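PDB 5D2E: MlnE from Bacillus amyloliquefaciens subsp. plantarum, which carries at its N terminus a B-type ketoreductase that binds NADP and probably reduces beta-keto groups of polyketide intermediates on the macrolactin assembly line. Local coordinates for residues Q185-A190 with Y421-G426; F403-S408 with D429-Y434. All coordinates share one frame; numbering follows the deposited sequence.

Contact 1 of 2, residues Q185-A190 with Y421-G426. With NAP (NADP nicotinamide-adenine-dinucleotide phosphate), chain B.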
# COMPACT_ATOMS: atom_id res chain seq x y z
N GLN A 185 -9.80 -4.86 -4.60
CA GLN A 185 -9.65 -3.40 -4.76
C GLN A 185 -8.29 -2.92 -4.18
O GLN A 185 -8.24 -2.32 -3.10
CB GLN A 185 -10.79 -2.70 -4.08
CG GLN A 185 -12.15 -2.88 -4.74
CD GLN A 185 -12.36 -2.07 -6.01
OE1 GLN A 185 -11.43 -1.78 -6.74
NE2 GLN A 185 -13.62 -1.77 -6.30
N PRO A 186 -7.20 -3.22 -4.89
CA PRO A 186 -5.85 -2.88 -4.39
C PRO A 186 -5.63 -1.42 -4.21
O PRO A 186 -5.02 -1.03 -3.24
CB PRO A 186 -4.90 -3.44 -5.44
CG PRO A 186 -5.71 -4.22 -6.39
CD PRO A 186 -7.17 -3.99 -6.15
N ILE A 187 -6.19 -0.61 -5.09
CA ILE A 187 -6.08 0.85 -4.98
C ILE A 187 -6.94 1.36 -3.83
O ILE A 187 -6.44 2.00 -2.86
CB ILE A 187 -6.40 1.53 -6.30
CG1 ILE A 187 -5.32 1.23 -7.29
CG2 ILE A 187 -6.56 3.02 -6.17
CD1 ILE A 187 -5.54 1.76 -8.69
N TYR A 188 -8.22 0.99 -3.82
CA TYR A 188 -9.05 1.57 -2.79
C TYR A 188 -8.66 1.10 -1.39
O TYR A 188 -8.73 1.86 -0.44
CB TYR A 188 -10.52 1.29 -3.06
CG TYR A 188 -11.09 1.86 -4.31
CD1 TYR A 188 -10.63 3.02 -4.83
CD2 TYR A 188 -12.19 1.27 -4.93
CE1 TYR A 188 -11.20 3.58 -5.96
CE2 TYR A 188 -12.77 1.82 -6.04
CZ TYR A 188 -12.30 2.99 -6.56
OH TYR A 188 -12.89 3.60 -7.67
N ASN A 189 -8.22 -0.16 -1.28
CA ASN A 189 -7.80 -0.73 0.01
C ASN A 189 -6.51 -0.01 0.57
O ASN A 189 -6.36 0.22 1.75
CB ASN A 189 -7.53 -2.24 -0.22
CG ASN A 189 -6.90 -2.90 0.98
OD1 ASN A 189 -5.72 -3.24 0.95
ND2 ASN A 189 -7.65 -3.04 2.02
N ALA A 190 -5.68 0.45 -0.35
CA ALA A 190 -4.40 1.14 0.03
C ALA A 190 -4.61 2.51 0.68
O ALA A 190 -3.73 3.02 1.38
CB ALA A 190 -3.45 1.21 -1.14
N TYR A 421 3.89 7.60 -0.24
CA TYR A 421 4.80 6.42 -0.19
C TYR A 421 4.12 5.25 0.52
O TYR A 421 4.18 4.10 0.06
CB TYR A 421 6.11 6.81 0.51
CG TYR A 421 7.18 5.75 0.57
CD1 TYR A 421 7.94 5.40 -0.56
CD2 TYR A 421 7.51 5.15 1.78
CE1 TYR A 421 8.93 4.43 -0.50
CE2 TYR A 421 8.52 4.19 1.85
CZ TYR A 421 9.21 3.85 0.72
OH TYR A 421 10.19 2.91 0.85
N ALA A 422 3.48 5.53 1.66
CA ALA A 422 2.77 4.54 2.43
C ALA A 422 1.65 3.94 1.57
O ALA A 422 1.52 2.72 1.49
CB ALA A 422 2.23 5.16 3.70
N PHE A 423 0.90 4.81 0.87
CA PHE A 423 -0.15 4.37 -0.05
C PHE A 423 0.41 3.45 -1.15
O PHE A 423 -0.16 2.39 -1.43
CB PHE A 423 -0.84 5.59 -0.67
CG PHE A 423 -1.77 5.24 -1.79
CD1 PHE A 423 -3.08 4.87 -1.50
CD2 PHE A 423 -1.35 5.20 -3.07
CE1 PHE A 423 -3.96 4.54 -2.49
CE2 PHE A 423 -2.21 4.79 -4.09
CZ PHE A 423 -3.53 4.49 -3.78
N ALA A 424 1.47 3.91 -1.82
CA ALA A 424 2.04 3.17 -2.92
C ALA A 424 2.46 1.73 -2.49
O ALA A 424 2.18 0.74 -3.17
CB ALA A 424 3.17 3.92 -3.53
N ASN A 425 3.07 1.61 -1.32
CA ASN A 425 3.49 0.35 -0.84
C ASN A 425 2.26 -0.48 -0.47
O ASN A 425 2.19 -1.67 -0.78
CB ASN A 425 4.45 0.51 0.32
CG ASN A 425 5.86 0.89 -0.19
OD1 ASN A 425 6.53 0.07 -0.81
ND2 ASN A 425 6.26 2.14 0.00
N GLY A 426 1.25 0.17 0.12
CA GLY A 426 0.04 -0.53 0.54
C GLY A 426 -0.70 -1.08 -0.67
O GLY A 426 -1.36 -2.14 -0.58
PA NAP B . 17.23 2.95 -3.97
O1A NAP B . 18.73 2.61 -3.79
O2A NAP B . 16.75 4.32 -4.41
O5B NAP B . 16.78 1.93 -5.13
C5B NAP B . 15.51 2.09 -5.75
C4B NAP B . 15.82 2.02 -7.23
O4B NAP B . 14.57 2.18 -7.94
C3B NAP B . 16.75 3.15 -7.76
O3B NAP B . 18.01 2.61 -8.17
C2B NAP B . 16.01 3.71 -8.98
O2B NAP B . 16.87 3.90 -10.06
C1B NAP B . 14.91 2.65 -9.23
N9A NAP B . 13.69 3.17 -9.82
C8A NAP B . 12.88 4.19 -9.34
N7A NAP B . 11.83 4.44 -10.21
C5A NAP B . 11.93 3.52 -11.19
C6A NAP B . 11.18 3.21 -12.39
N6A NAP B . 10.05 3.95 -12.65
N1A NAP B . 11.67 2.21 -13.24
C2A NAP B . 12.79 1.52 -12.92
N3A NAP B . 13.53 1.76 -11.81
C4A NAP B . 13.17 2.71 -10.95
O3 NAP B . 16.38 2.53 -2.65
PN NAP B . 16.59 1.20 -1.73
O1N NAP B . 16.98 1.61 -0.32
O2N NAP B . 17.31 0.21 -2.61
O5D NAP B . 15.12 0.56 -1.56
C5D NAP B . 14.67 -0.30 -2.64
C4D NAP B . 13.21 -0.73 -2.47
O4D NAP B . 12.96 -1.26 -1.18
C3D NAP B . 12.29 0.50 -2.62
O3D NAP B . 11.18 0.14 -3.42
C2D NAP B . 11.90 0.87 -1.20
O2D NAP B . 10.63 1.56 -1.13
C1D NAP B . 11.96 -0.49 -0.44
N1N NAP B . 12.29 -0.26 0.99
C2N NAP B . 13.56 0.10 1.40
C3N NAP B . 13.92 0.34 2.73
C7N NAP B . 15.37 0.72 3.15
O7N NAP B . 15.64 0.99 4.33
N7N NAP B . 16.40 0.75 2.29
C4N NAP B . 12.91 0.25 3.69
C5N NAP B . 11.61 -0.07 3.28
C6N NAP B . 11.32 -0.34 1.93
P2B NAP B . 16.61 4.97 -11.28
O1X NAP B . 16.47 6.37 -10.70
O2X NAP B . 17.83 4.78 -12.24
O3X NAP B . 15.31 4.53 -11.92

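Contact 2 of 2, residues F403-S408 with D429-Y434. With NAP (NADP nicotinamide-adenine-dinucleotide phosphate), chain B.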
# COMPACT_ATOMS: atom_id res chain seq x y z
N PHE A 403 7.14 -13.73 -7.69
CA PHE A 403 6.88 -12.30 -8.00
C PHE A 403 6.85 -11.67 -6.63
O PHE A 403 5.90 -11.89 -5.87
CB PHE A 403 5.53 -12.16 -8.74
CG PHE A 403 5.21 -10.75 -9.23
CD1 PHE A 403 4.73 -9.80 -8.37
CD2 PHE A 403 5.31 -10.42 -10.57
CE1 PHE A 403 4.40 -8.54 -8.82
CE2 PHE A 403 4.96 -9.16 -11.04
CZ PHE A 403 4.48 -8.22 -10.17
N VAL A 404 7.92 -10.96 -6.27
CA VAL A 404 8.11 -10.45 -4.93
C VAL A 404 8.21 -8.93 -4.96
O VAL A 404 8.99 -8.38 -5.71
CB VAL A 404 9.36 -11.01 -4.21
CG1 VAL A 404 9.47 -10.44 -2.80
CG2 VAL A 404 9.32 -12.55 -4.16
N MET A 405 7.32 -8.29 -4.22
CA MET A 405 7.27 -6.85 -4.11
C MET A 405 7.98 -6.38 -2.81
O MET A 405 7.69 -6.84 -1.68
CB MET A 405 5.82 -6.42 -4.17
CG MET A 405 5.21 -6.68 -5.55
SD MET A 405 3.40 -6.64 -5.47
CE MET A 405 3.22 -8.28 -4.80
N PHE A 406 8.91 -5.43 -2.96
CA PHE A 406 9.63 -4.81 -1.79
C PHE A 406 8.81 -3.63 -1.31
O PHE A 406 8.91 -2.49 -1.82
CB PHE A 406 11.05 -4.40 -2.21
CG PHE A 406 12.05 -5.57 -2.28
CD1 PHE A 406 11.66 -6.91 -2.16
CD2 PHE A 406 13.39 -5.33 -2.46
CE1 PHE A 406 12.55 -7.96 -2.18
CE2 PHE A 406 14.30 -6.40 -2.48
CZ PHE A 406 13.89 -7.70 -2.33
N SER A 407 7.94 -3.93 -0.35
CA SER A 407 7.06 -2.95 0.21
C SER A 407 7.74 -2.36 1.46
O SER A 407 8.95 -2.53 1.67
CB SER A 407 5.71 -3.63 0.49
OG SER A 407 4.74 -2.66 0.86
N SER A 408 6.99 -1.63 2.27
CA SER A 408 7.52 -0.90 3.36
C SER A 408 6.60 -1.03 4.52
O SER A 408 5.37 -1.06 4.39
CB SER A 408 7.67 0.59 2.95
OG SER A 408 7.93 1.40 4.08
N ASP A 429 0.82 -4.39 -1.48
CA ASP A 429 0.37 -5.33 -0.51
C ASP A 429 -1.03 -5.94 -0.90
O ASP A 429 -1.22 -7.17 -0.84
CB ASP A 429 0.25 -4.73 0.88
CG ASP A 429 1.56 -4.14 1.42
OD1 ASP A 429 2.65 -4.46 0.93
OD2 ASP A 429 1.44 -3.38 2.40
N GLY A 430 -1.95 -5.08 -1.32
CA GLY A 430 -3.26 -5.51 -1.80
C GLY A 430 -3.24 -6.17 -3.19
O GLY A 430 -4.04 -7.10 -3.46
N PHE A 431 -2.25 -5.82 -4.01
CA PHE A 431 -2.16 -6.37 -5.33
C PHE A 431 -1.87 -7.87 -5.32
O PHE A 431 -2.15 -8.58 -6.30
CB PHE A 431 -1.12 -5.62 -6.18
CG PHE A 431 -1.14 -6.00 -7.64
CD1 PHE A 431 -2.20 -5.61 -8.47
CD2 PHE A 431 -0.14 -6.80 -8.19
CE1 PHE A 431 -2.24 -5.98 -9.82
CE2 PHE A 431 -0.14 -7.11 -9.55
CZ PHE A 431 -1.18 -6.73 -10.37
N THR A 432 -1.29 -8.35 -4.21
CA THR A 432 -1.05 -9.75 -4.05
C THR A 432 -2.38 -10.53 -4.26
O THR A 432 -2.37 -11.66 -4.80
CB THR A 432 -0.56 -10.14 -2.65
OG1 THR A 432 -1.50 -9.69 -1.71
CG2 THR A 432 0.83 -9.55 -2.32
N GLN A 433 -3.50 -9.96 -3.83
CA GLN A 433 -4.80 -10.65 -3.96
C GLN A 433 -5.27 -10.70 -5.40
O GLN A 433 -6.03 -11.58 -5.74
CB GLN A 433 -5.85 -9.91 -3.16
CG GLN A 433 -5.63 -10.03 -1.67
CD GLN A 433 -6.84 -9.41 -0.92
OE1 GLN A 433 -8.03 -9.75 -1.21
NE2 GLN A 433 -6.55 -8.47 -0.01
N TYR A 434 -4.87 -9.73 -6.23
CA TYR A 434 -5.20 -9.75 -7.61
C TYR A 434 -4.49 -10.89 -8.30
O TYR A 434 -5.05 -11.63 -9.12
CB TYR A 434 -4.86 -8.40 -8.26
CG TYR A 434 -5.11 -8.30 -9.77
CD1 TYR A 434 -4.12 -8.68 -10.70
CD2 TYR A 434 -6.33 -7.84 -10.26
CE1 TYR A 434 -4.33 -8.57 -12.07
CE2 TYR A 434 -6.56 -7.76 -11.64
CZ TYR A 434 -5.57 -8.13 -12.53
OH TYR A 434 -5.80 -8.00 -13.89
PA NAP B . 17.23 2.95 -3.97
O1A NAP B . 18.73 2.61 -3.79
O2A NAP B . 16.75 4.32 -4.41
O5B NAP B . 16.78 1.93 -5.13
C5B NAP B . 15.51 2.09 -5.75
C4B NAP B . 15.82 2.02 -7.23
O4B NAP B . 14.57 2.18 -7.94
C3B NAP B . 16.75 3.15 -7.76
O3B NAP B . 18.01 2.61 -8.17
C2B NAP B . 16.01 3.71 -8.98
O2B NAP B . 16.87 3.90 -10.06
C1B NAP B . 14.91 2.65 -9.23
N9A NAP B . 13.69 3.17 -9.82
C8A NAP B . 12.88 4.19 -9.34
N7A NAP B . 11.83 4.44 -10.21
C5A NAP B . 11.93 3.52 -11.19
C6A NAP B . 11.18 3.21 -12.39
N6A NAP B . 10.05 3.95 -12.65
N1A NAP B . 11.67 2.21 -13.24
C2A NAP B . 12.79 1.52 -12.92
N3A NAP B . 13.53 1.76 -11.81
C4A NAP B . 13.17 2.71 -10.95
O3 NAP B . 16.38 2.53 -2.65
PN NAP B . 16.59 1.20 -1.73
O1N NAP B . 16.98 1.61 -0.32
O2N NAP B . 17.31 0.21 -2.61
O5D NAP B . 15.12 0.56 -1.56
C5D NAP B . 14.67 -0.30 -2.64
C4D NAP B . 13.21 -0.73 -2.47
O4D NAP B . 12.96 -1.26 -1.18
C3D NAP B . 12.29 0.50 -2.62
O3D NAP B . 11.18 0.14 -3.42
C2D NAP B . 11.90 0.87 -1.20
O2D NAP B . 10.63 1.56 -1.13
C1D NAP B . 11.96 -0.49 -0.44
N1N NAP B . 12.29 -0.26 0.99
C2N NAP B . 13.56 0.10 1.40
C3N NAP B . 13.92 0.34 2.73
C7N NAP B . 15.37 0.72 3.15
O7N NAP B . 15.64 0.99 4.33
N7N NAP B . 16.40 0.75 2.29
C4N NAP B . 12.91 0.25 3.69
C5N NAP B . 11.61 -0.07 3.28
C6N NAP B . 11.32 -0.34 1.93
P2B NAP B . 16.61 4.97 -11.28
O1X NAP B . 16.47 6.37 -10.70
O2X NAP B . 17.83 4.78 -12.24
O3X NAP B . 15.31 4.53 -11.92

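Contact 1 of 2, residues Q185-A190 with Y421-G426
A190 and G426 illustrate how small residues let two backbones approach locally: their CA atoms lie 4.8 Å apart, and A190 CB rests 3.6 Å from G426 C. This is the tight part of the contact, where helix segments 186-190 and 421-426 meet at 139° between their N-to-C directions. F423 flanks it. With CG anti to the backbone N (chi1 170°), its ring is carried across to the other helix, where CE1 meets A190 CB at 3.6 Å and the carbonyl oxygens of I187 and A190 approach the ring obliquely. Farther along, packing is looser, with I187 CG2 4.1 Å from F423 CZ, and N189 marks the partly exposed side. Y421 leaves the same helix toward the cofactor, its OH in a hydrogen bond to NADP O2D, modelled so short that its exact length is doubtful; N425 ND2 lies over one face of the Y421 ring and bonds to the Y421 carbonyl. Helix 141-164 lies alongside, L148 touching F423 and Q147 touching I187, while strand 171-180 backs Y188 behind the first helix.

Contact 2 of 2, residues F403-S408 with D429-Y434
S407 OG donates a hydrogen bond to D429 OD1, and from this bond helix segment 429-434 can be followed away from the cofactor along strand 403-408, against which it packs almost antiparallel, at 162°. At D429, OD1 receives S407 OG at 2.8 Å, met on the syn side but 30° out of the carboxylate plane; S407 OG also lies within hydrogen-bonding reach of N425 O. OD1 is also bonded to S446 OG and OD2 to N448 ND2, so both oxygens of this buried carboxylate are engaged, which would be expected to help it remain ionised. F431 comes next on the strand-facing side; its ring presents an edge to M405, CD2 lying 4.5 Å from SD, and the same sulfur sits in plane at the edge of the F403 ring. T432 follows. Its OG1 occupies the position between backbone N and carbonyl carbon (chi1 57°) and bonds back to D429 O at 2.7 Å, a fairly straight approach to the carbonyl. That rotation leaves CG2 to meet M405 CE at 3.7 Å, the methionine chain bending at chi3 to bring its methyl there. On the strand's cofactor side, S407 O comes within 3.2 Å of NADP C6N, and F406 CB packs 3.8 Å from O4D of its ribose. The principle at work is that of the Rossmann fold: strand 402-408, helix 419-437 and strand 443-453 form a beta-alpha-beta crossover, the helix laid on the sheet by the S407-D429 hydrogen bond near the strand's C-terminal end and by apolar side chains farther back, and that end of the strand lines the NADP pocket of the ketoreductase.

Followed from the N terminus, the chain first supplies residues 185-190, in the N-terminal Rossmann-like half, probably the structural subdomain, and contact 1 closes at 421-426, in the cofactor-binding KR part, with 230 residues in between, tying the two halves together. Within that span lies strand 403-408, whose partner 429-434 comes after contact 1 has closed; the two closures therefore cross, and contact 2 is local, with 20 residues in between, all inside the KR domain. Helix 419-437 serves both. The contacts meet directly where N425 O lies 3.2 Å from S407 OG, a probable hydrogen bond, and each reaches NADP. K384, bonded to both NADP and N425 OD1, links the shared helix to the cofactor.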